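Local structure of aldehyde dehydrogenase (Burkholderia vietnamiensis, 5KF0) at residues Ala264-Gln270 / Gly418-Ser423; Gln297-Ala303 / Ala393-Asp399. The protein probably oxidises aldehydes to the corresponding carboxylic acids with a nicotinamide adenine dinucleotide coenzyme, and binds NADPH. All coordinates share one frame; numbering follows the deposited sequence. Where two conformers were deposited one is given.

Following the chain from the N terminus, the first of the four strands reached is 263-266, which, with the turn after it, forms the first half of contact 1; the chain then runs through helix 274-286 into strand 298-302, the first half of contact 2. Strand 392-398 closes contact 2 after a loop of 89 residues. Only then, beyond helix 401-409, does strand 416-420 return to 264-270 and close contact 1, so contact 2 is nested inside the longer loop. In space the four strands run 416-420, 263-266, 298-302, 392-398 across one sheet, all parallel. The middle pair joins the two contacts, with probable hydrogen bonds from Val266 N to Leu300 O and from Leu300 N to Ala264 O.

Contact 1 of 2, residues Ala264-Gln270 / Gly418-Ser423; sequences AIVDADQ and GVFTDS
Asp267 and Thr421 meet obliquely just past the ends of two parallel strands. The Thr421 hydroxyl gives its proton to Asp267 OD1, with OG1 and OD1 2.7 Å apart, and it arrives on the anti lone pair of that oxygen. His426 also hydrogen-bonds to OD1, while OD2 takes the backbone N-H of Ala268, so both carboxylate oxygens are engaged. Thr421 OG1 in turn accepts from Ser423 N at 3.0 Å, an ST turn, so the hydroxyl donates to the carboxylate and accepts from the backbone. Asp269 lies in the same type I turn, which Asp267 begins. Its CG sits between the backbone N and the carbonyl carbon (chi1 59°), which turns the carboxylate toward the other segment, and OD2 receives Asp422 N at 2.8 Å, on the syn side but 28° out of plane. Its other oxygen, OD1, is met from above the carboxylate plane by Gln270 NE2 at 2.9 Å.

Behind these polar ends lies the parallel sheet of the catalytic domain of the aldehyde dehydrogenase fold, with helices on both faces. Ile265 N donates to Gly418 O and Ile265 O accepts from Phe420 N, and Asp267 N extends the ladder to Phe420 O. Ala264, Val266 and Phe420 face helix 274-286; Val266 CG2 approaches Phe420 CD2 to 4.3 Å, and Ala264 CB lies at the edge of the ring. Ile265 and Val419 turn to helix 401-409, with Ile265 CB and Val419 CG1 4.2 Å apart.

Gln270 crosses Phe420 at about a right angle, its amide and the ring turned 38° from each other. Its OE1 rests 3.5 Å from Phe420 CB and is bonded to Gln273. At the far end, Ser423 N-caps the following helix, and its hydroxyl and the Asp422 carboxylate exchange hydrogen bonds with Asp422 and Ser423 of the second subunit.

Contact 2 of 2, residues Gln297-Ala303 / Ala393-Asp399; sequences QRILVHA and AILEKFD
Gln297 opens the ladder with its carbonyl O, which takes Ile394 N at 2.9 Å; its side-chain amide turns away to the backbone of Leu383, Lys386 and Ala388. Arg298 lies alongside Ile394, in one of the two conformers of that isoleucine, through its aliphatic part, and its guanidinium passes on to the carbonyls of Asn261, Arg407 and Val408. Ile299 uses both backbone groups, N to Ile394 O and O to Glu396 N, and its CG2 touches Leu395 CD1 at 3.9 Å.

These are neighbouring parallel strands of the catalytic-domain sheet of an aldehyde dehydrogenase, their axes twisted 34° apart. Helix 306-319 packs on the face of Ile299, Val301 and Leu395, helix 401-409 on that of Leu300 and Phe398.

Leu300 runs side by side with Glu396, pointing the same way, so that Leu300 CG lies 3.5 Å from Glu396 OE2. The carboxylate is held beside the leucine by a salt bridge from OE1 to Arg407 and a hydrogen bond between OE2 and Tyr384. Val301 CG2 meets Leu395 CD1 at 3.6 Å, crossing it obliquely. At His302 the partner is Phe398: with CG between the backbone N and the carbonyl carbon (chi1 71°), the phenyl ring leans across toward the first strand. His302 CA sits over its face, 4.0 Å from the ring centroid, while the imidazole turns its edge toward the phenyl face in an offset edge-to-face pair, planes at 85°. Imidazole NE2 makes a weak bond to Asp399 O, and ND1 is bonded to Ser304. Ala303 ends the pairing with N to Phe398 O at 2.9 Å, its CB resting 3.6 Å from Lys397 CG.

Contact 1 of 2, residues Ala264-Gln270 / Gly418-Ser423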
loop_
_atom_site.group_PDB
_atom_site.type_symbol
_atom_site.label_atom_id
_atom_site.label_comp_id
_atom_site.label_asym_id
_atom_site.label_seq_id
_atom_site.Cartn_x
_atom_site.Cartn_y
_atom_site.Cartn_z
ATOM N N ALA A 264 -19.180 26.714 -4.554
ATOM C CA ALA A 264 -17.982 27.205 -3.881
ATOM C C ALA A 264 -18.396 28.037 -2.677
ATOM O O ALA A 264 -19.279 28.896 -2.792
ATOM C CB ALA A 264 -17.127 28.059 -4.822
ATOM N N ILE A 265 -17.765 27.784 -1.529
ATOM C CA ILE A 265 -17.991 28.550 -0.302
ATOM C C ILE A 265 -16.830 29.511 -0.105
ATOM O O ILE A 265 -15.664 29.107 -0.218
ATOM C CB ILE A 265 -18.110 27.618 0.917
ATOM C CG1 ILE A 265 -19.374 26.767 0.817
ATOM C CG2 ILE A 265 -18.102 28.439 2.219
ATOM C CD1 ILE A 265 -19.425 25.649 1.856
ATOM N N VAL A 266 -17.140 30.773 0.208
ATOM C CA VAL A 266 -16.136 31.777 0.563
ATOM C C VAL A 266 -16.308 32.090 2.046
ATOM O O VAL A 266 -17.310 32.692 2.452
ATOM C CB VAL A 266 -16.266 33.048 -0.285
ATOM C CG1 VAL A 266 -15.180 34.057 0.113
ATOM C CG2 VAL A 266 -16.194 32.704 -1.786
ATOM N N ASP A 267 -15.328 31.691 2.856
ATOM C CA ASP A 267 -15.401 31.814 4.308
ATOM C C ASP A 267 -15.097 33.244 4.759
ATOM O O ASP A 267 -14.624 34.092 3.994
ATOM C CB ASP A 267 -14.418 30.827 4.958
ATOM C CG ASP A 267 -14.816 30.410 6.364
ATOM O OD1 ASP A 267 -14.111 29.535 6.917
ATOM O OD2 ASP A 267 -15.808 30.933 6.925
ATOM N N ALA A 268 -15.356 33.489 6.046
ATOM C CA ALA A 268 -15.245 34.818 6.634
ATOM C C ALA A 268 -13.813 35.340 6.698
ATOM O O ALA A 268 -13.624 36.548 6.894
ATOM C CB ALA A 268 -15.858 34.793 8.039
ATOM N N ASP A 269 -12.807 34.473 6.533
ATOM C CA ASP A 269 -11.405 34.838 6.712
ATOM C C ASP A 269 -10.706 35.210 5.403
ATOM O O ASP A 269 -9.474 35.302 5.372
ATOM C CB ASP A 269 -10.644 33.696 7.408
ATOM C CG ASP A 269 -10.686 32.379 6.632
ATOM O OD1 ASP A 269 -11.273 32.324 5.531
ATOM O OD2 ASP A 269 -10.126 31.378 7.141
ATOM N N GLN A 270 -11.461 35.462 4.338
ATOM C CA GLN A 270 -10.895 35.595 3.001
ATOM C C GLN A 270 -10.704 37.040 2.539
ATOM O O GLN A 270 -10.358 37.251 1.372
ATOM C CB GLN A 270 -11.777 34.845 1.996
ATOM C CG GLN A 270 -11.764 33.332 2.213
ATOM C CD GLN A 270 -10.391 32.761 1.960
ATOM O OE1 GLN A 270 -9.899 32.800 0.831
ATOM N NE2 GLN A 270 -9.750 32.251 3.015
ATOM N N GLY A 418 -16.002 23.401 -3.468
ATOM C CA GLY A 418 -14.814 24.145 -3.086
ATOM C C GLY A 418 -15.081 25.014 -1.869
ATOM O O GLY A 418 -16.191 25.520 -1.677
ATOM N N VAL A 419 -14.047 25.189 -1.042
ATOM C CA VAL A 419 -14.141 26.024 0.159
ATOM C C VAL A 419 -12.890 26.886 0.244
ATOM O O VAL A 419 -11.790 26.365 0.459
ATOM C CB VAL A 419 -14.290 25.210 1.455
ATOM C CG1 VAL A 419 -14.538 26.173 2.625
ATOM C CG2 VAL A 419 -15.417 24.181 1.347
ATOM N N PHE A 420 -13.058 28.198 0.108
ATOM C CA PHE A 420 -11.974 29.147 0.355
ATOM C C PHE A 420 -11.979 29.460 1.846
ATOM O O PHE A 420 -12.828 30.209 2.334
ATOM C CB PHE A 420 -12.149 30.409 -0.485
ATOM C CG PHE A 420 -12.013 30.178 -1.970
ATOM C CD1 PHE A 420 -10.768 30.250 -2.591
ATOM C CD2 PHE A 420 -13.134 29.909 -2.747
ATOM C CE1 PHE A 420 -10.638 30.050 -3.966
ATOM C CE2 PHE A 420 -13.013 29.707 -4.124
ATOM C CZ PHE A 420 -11.767 29.771 -4.726
ATOM N N THR A 421 -11.031 28.874 2.577
ATOM C CA THR A 421 -10.903 29.066 4.019
ATOM C C THR A 421 -9.447 28.827 4.397
ATOM O O THR A 421 -8.740 28.070 3.723
ATOM C CB THR A 421 -11.810 28.108 4.824
ATOM O OG1 THR A 421 -11.745 28.443 6.218
ATOM C CG2 THR A 421 -11.374 26.635 4.648
ATOM N N ASP A 422 -9.001 29.488 5.465
ATOM C CA ASP A 422 -7.736 29.149 6.101
ATOM C C ASP A 422 -7.947 28.430 7.425
ATOM O O ASP A 422 -6.970 28.140 8.122
ATOM C CB ASP A 422 -6.873 30.400 6.313
ATOM C CG ASP A 422 -5.412 30.059 6.679
ATOM O OD1 ASP A 422 -4.800 29.252 5.960
ATOM O OD2 ASP A 422 -4.901 30.591 7.674
ATOM N N SER A 423 -9.192 28.114 7.781
ATOM C CA SER A 423 -9.491 27.501 9.074
ATOM C C SER A 423 -9.382 25.987 8.975
ATOM O O SER A 423 -10.125 25.351 8.222
ATOM C CB SER A 423 -10.892 27.898 9.547
ATOM O OG SER A 423 -11.289 27.131 10.671
#

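Contact 2 of 2, residues Gln297-Ala303 / Ala393-Asp399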
loop_
_atom_site.group_PDB
_atom_site.type_symbol
_atom_site.label_atom_id
_atom_site.label_comp_id
_atom_site.label_asym_id
_atom_site.label_seq_id
_atom_site.Cartn_x
_atom_site.Cartn_y
_atom_site.Cartn_z
ATOM N N GLN A 297 -21.473 26.727 -10.258
ATOM C CA GLN A 297 -22.835 27.186 -10.484
ATOM C C GLN A 297 -23.398 27.977 -9.316
ATOM O O GLN A 297 -24.207 28.878 -9.529
ATOM C CB GLN A 297 -23.753 25.992 -10.780
ATOM C CG GLN A 297 -25.178 26.360 -11.241
ATOM C CD GLN A 297 -25.951 25.126 -11.695
ATOM O OE1 GLN A 297 -25.382 24.212 -12.296
ATOM N NE2 GLN A 297 -27.249 25.104 -11.427
ATOM N N ARG A 298 -22.969 27.675 -8.089
ATOM C CA ARG A 298 -23.501 28.303 -6.887
ATOM C C ARG A 298 -22.336 28.829 -6.070
ATOM O O ARG A 298 -21.342 28.125 -5.876
ATOM C CB ARG A 298 -24.323 27.305 -6.058
ATOM C CG ARG A 298 -25.500 26.699 -6.816
ATOM C CD ARG A 298 -26.274 25.708 -5.940
ATOM N NE ARG A 298 -25.533 24.458 -5.749
ATOM C CZ ARG A 298 -25.552 23.730 -4.640
ATOM N NH1 ARG A 298 -26.258 24.131 -3.576
ATOM N NH2 ARG A 298 -24.835 22.607 -4.585
ATOM N N ILE A 299 -22.456 30.066 -5.597
ATOM C CA ILE A 299 -21.389 30.725 -4.856
ATOM C C ILE A 299 -21.973 31.202 -3.532
ATOM O O ILE A 299 -22.838 32.083 -3.516
ATOM C CB ILE A 299 -20.795 31.902 -5.644
ATOM C CG1 ILE A 299 -20.228 31.421 -6.992
ATOM C CG2 ILE A 299 -19.722 32.599 -4.817
ATOM C CD1 ILE A 299 -19.872 32.579 -7.927
ATOM N N LEU A 300 -21.499 30.632 -2.425
ATOM C CA LEU A 300 -21.996 30.956 -1.088
ATOM C C LEU A 300 -20.929 31.764 -0.362
ATOM O O LEU A 300 -19.814 31.272 -0.156
ATOM C CB LEU A 300 -22.334 29.678 -0.314
ATOM C CG LEU A 300 -23.441 28.808 -0.916
ATOM C CD1 LEU A 300 -22.867 27.749 -1.888
ATOM C CD2 LEU A 300 -24.251 28.144 0.173
ATOM N N VAL A 301 -21.266 32.996 0.021
ATOM C CA VAL A 301 -20.282 33.951 0.524
ATOM C C VAL A 301 -20.672 34.423 1.919
ATOM O O VAL A 301 -21.829 34.805 2.155
ATOM C CB VAL A 301 -20.143 35.144 -0.431
ATOM C CG1 VAL A 301 -19.128 36.115 0.082
ATOM C CG2 VAL A 301 -19.782 34.646 -1.839
ATOM N N HIS A 302 -19.702 34.428 2.836
ATOM C CA HIS A 302 -19.988 34.881 4.193
ATOM C C HIS A 302 -20.478 36.323 4.179
ATOM O O HIS A 302 -19.944 37.175 3.465
ATOM C CB HIS A 302 -18.756 34.770 5.093
ATOM C CG HIS A 302 -19.076 34.960 6.546
ATOM N ND1 HIS A 302 -18.974 36.176 7.185
ATOM C CD2 HIS A 302 -19.531 34.084 7.473
ATOM C CE1 HIS A 302 -19.341 36.040 8.447
ATOM N NE2 HIS A 302 -19.680 34.778 8.648
ATOM N N ALA A 303 -21.493 36.600 4.999
ATOM C CA ALA A 303 -22.152 37.900 4.943
ATOM C C ALA A 303 -21.192 39.054 5.208
ATOM O O ALA A 303 -21.397 40.157 4.689
ATOM C CB ALA A 303 -23.310 37.923 5.932
ATOM N N ALA A 393 -23.911 31.847 -13.058
ATOM C CA ALA A 393 -23.667 31.473 -11.678
ATOM C C ALA A 393 -24.595 32.273 -10.781
ATOM O O ALA A 393 -25.043 33.370 -11.131
ATOM C CB ALA A 393 -22.201 31.704 -11.272
ATOM N N ILE A 394 -24.862 31.699 -9.611
ATOM C CA ILE A 394 -25.757 32.311 -8.640
ATOM C C ILE A 394 -24.960 32.622 -7.382
ATOM O O ILE A 394 -24.121 31.831 -6.930
ATOM C CB ILE A 394 -26.992 31.433 -8.333
ATOM C CG1 ILE A 394 -26.629 30.197 -7.507
ATOM C CG2 ILE A 394 -27.697 31.037 -9.625
ATOM C CD1 ILE A 394 -26.894 30.357 -6.022
ATOM N N LEU A 395 -25.218 33.805 -6.831
ATOM C CA LEU A 395 -24.513 34.314 -5.663
ATOM C C LEU A 395 -25.489 34.349 -4.495
ATOM O O LEU A 395 -26.602 34.869 -4.629
ATOM C CB LEU A 395 -23.955 35.715 -5.943
ATOM C CG LEU A 395 -23.275 36.436 -4.784
ATOM C CD1 LEU A 395 -22.005 35.716 -4.411
ATOM C CD2 LEU A 395 -22.986 37.888 -5.156
ATOM N N GLU A 396 -25.093 33.769 -3.363
ATOM C CA GLU A 396 -25.952 33.773 -2.186
ATOM C C GLU A 396 -25.092 33.958 -0.937
ATOM O O GLU A 396 -23.860 33.848 -0.978
ATOM C CB GLU A 396 -26.819 32.499 -2.115
ATOM C CG GLU A 396 -26.056 31.173 -2.256
ATOM C CD GLU A 396 -26.969 29.937 -2.245
ATOM O OE1 GLU A 396 -28.158 30.053 -1.861
ATOM O OE2 GLU A 396 -26.495 28.842 -2.627
ATOM N N LYS A 397 -25.761 34.251 0.177
ATOM C CA LYS A 397 -25.141 34.740 1.404
ATOM C C LYS A 397 -25.372 33.746 2.538
ATOM O O LYS A 397 -26.438 33.131 2.619
ATOM C CB LYS A 397 -25.733 36.119 1.763
ATOM C CG LYS A 397 -25.119 36.824 2.965
ATOM C CD LYS A 397 -25.896 38.118 3.300
ATOM C CE LYS A 397 -25.757 39.151 2.203
ATOM N NZ LYS A 397 -26.333 40.470 2.610
ATOM N N PHE A 398 -24.386 33.589 3.428
ATOM C CA PHE A 398 -24.602 32.797 4.640
ATOM C C PHE A 398 -23.924 33.461 5.832
ATOM O O PHE A 398 -23.021 34.288 5.677
ATOM C CB PHE A 398 -24.088 31.353 4.496
ATOM C CG PHE A 398 -22.585 31.231 4.479
ATOM C CD1 PHE A 398 -21.875 30.966 5.649
ATOM C CD2 PHE A 398 -21.881 31.365 3.285
ATOM C CE1 PHE A 398 -20.481 30.847 5.625
ATOM C CE2 PHE A 398 -20.492 31.238 3.252
ATOM C CZ PHE A 398 -19.795 30.989 4.421
ATOM N N ASP A 399 -24.388 33.086 7.032
ATOM C CA ASP A 399 -23.839 33.522 8.317
ATOM C C ASP A 399 -23.039 32.435 9.015
ATOM O O ASP A 399 -21.960 32.703 9.555
ATOM C CB ASP A 399 -24.955 33.952 9.285
ATOM C CG ASP A 399 -25.739 35.127 8.801
ATOM O OD1 ASP A 399 -25.166 35.989 8.104
ATOM O OD2 ASP A 399 -26.936 35.197 9.139
#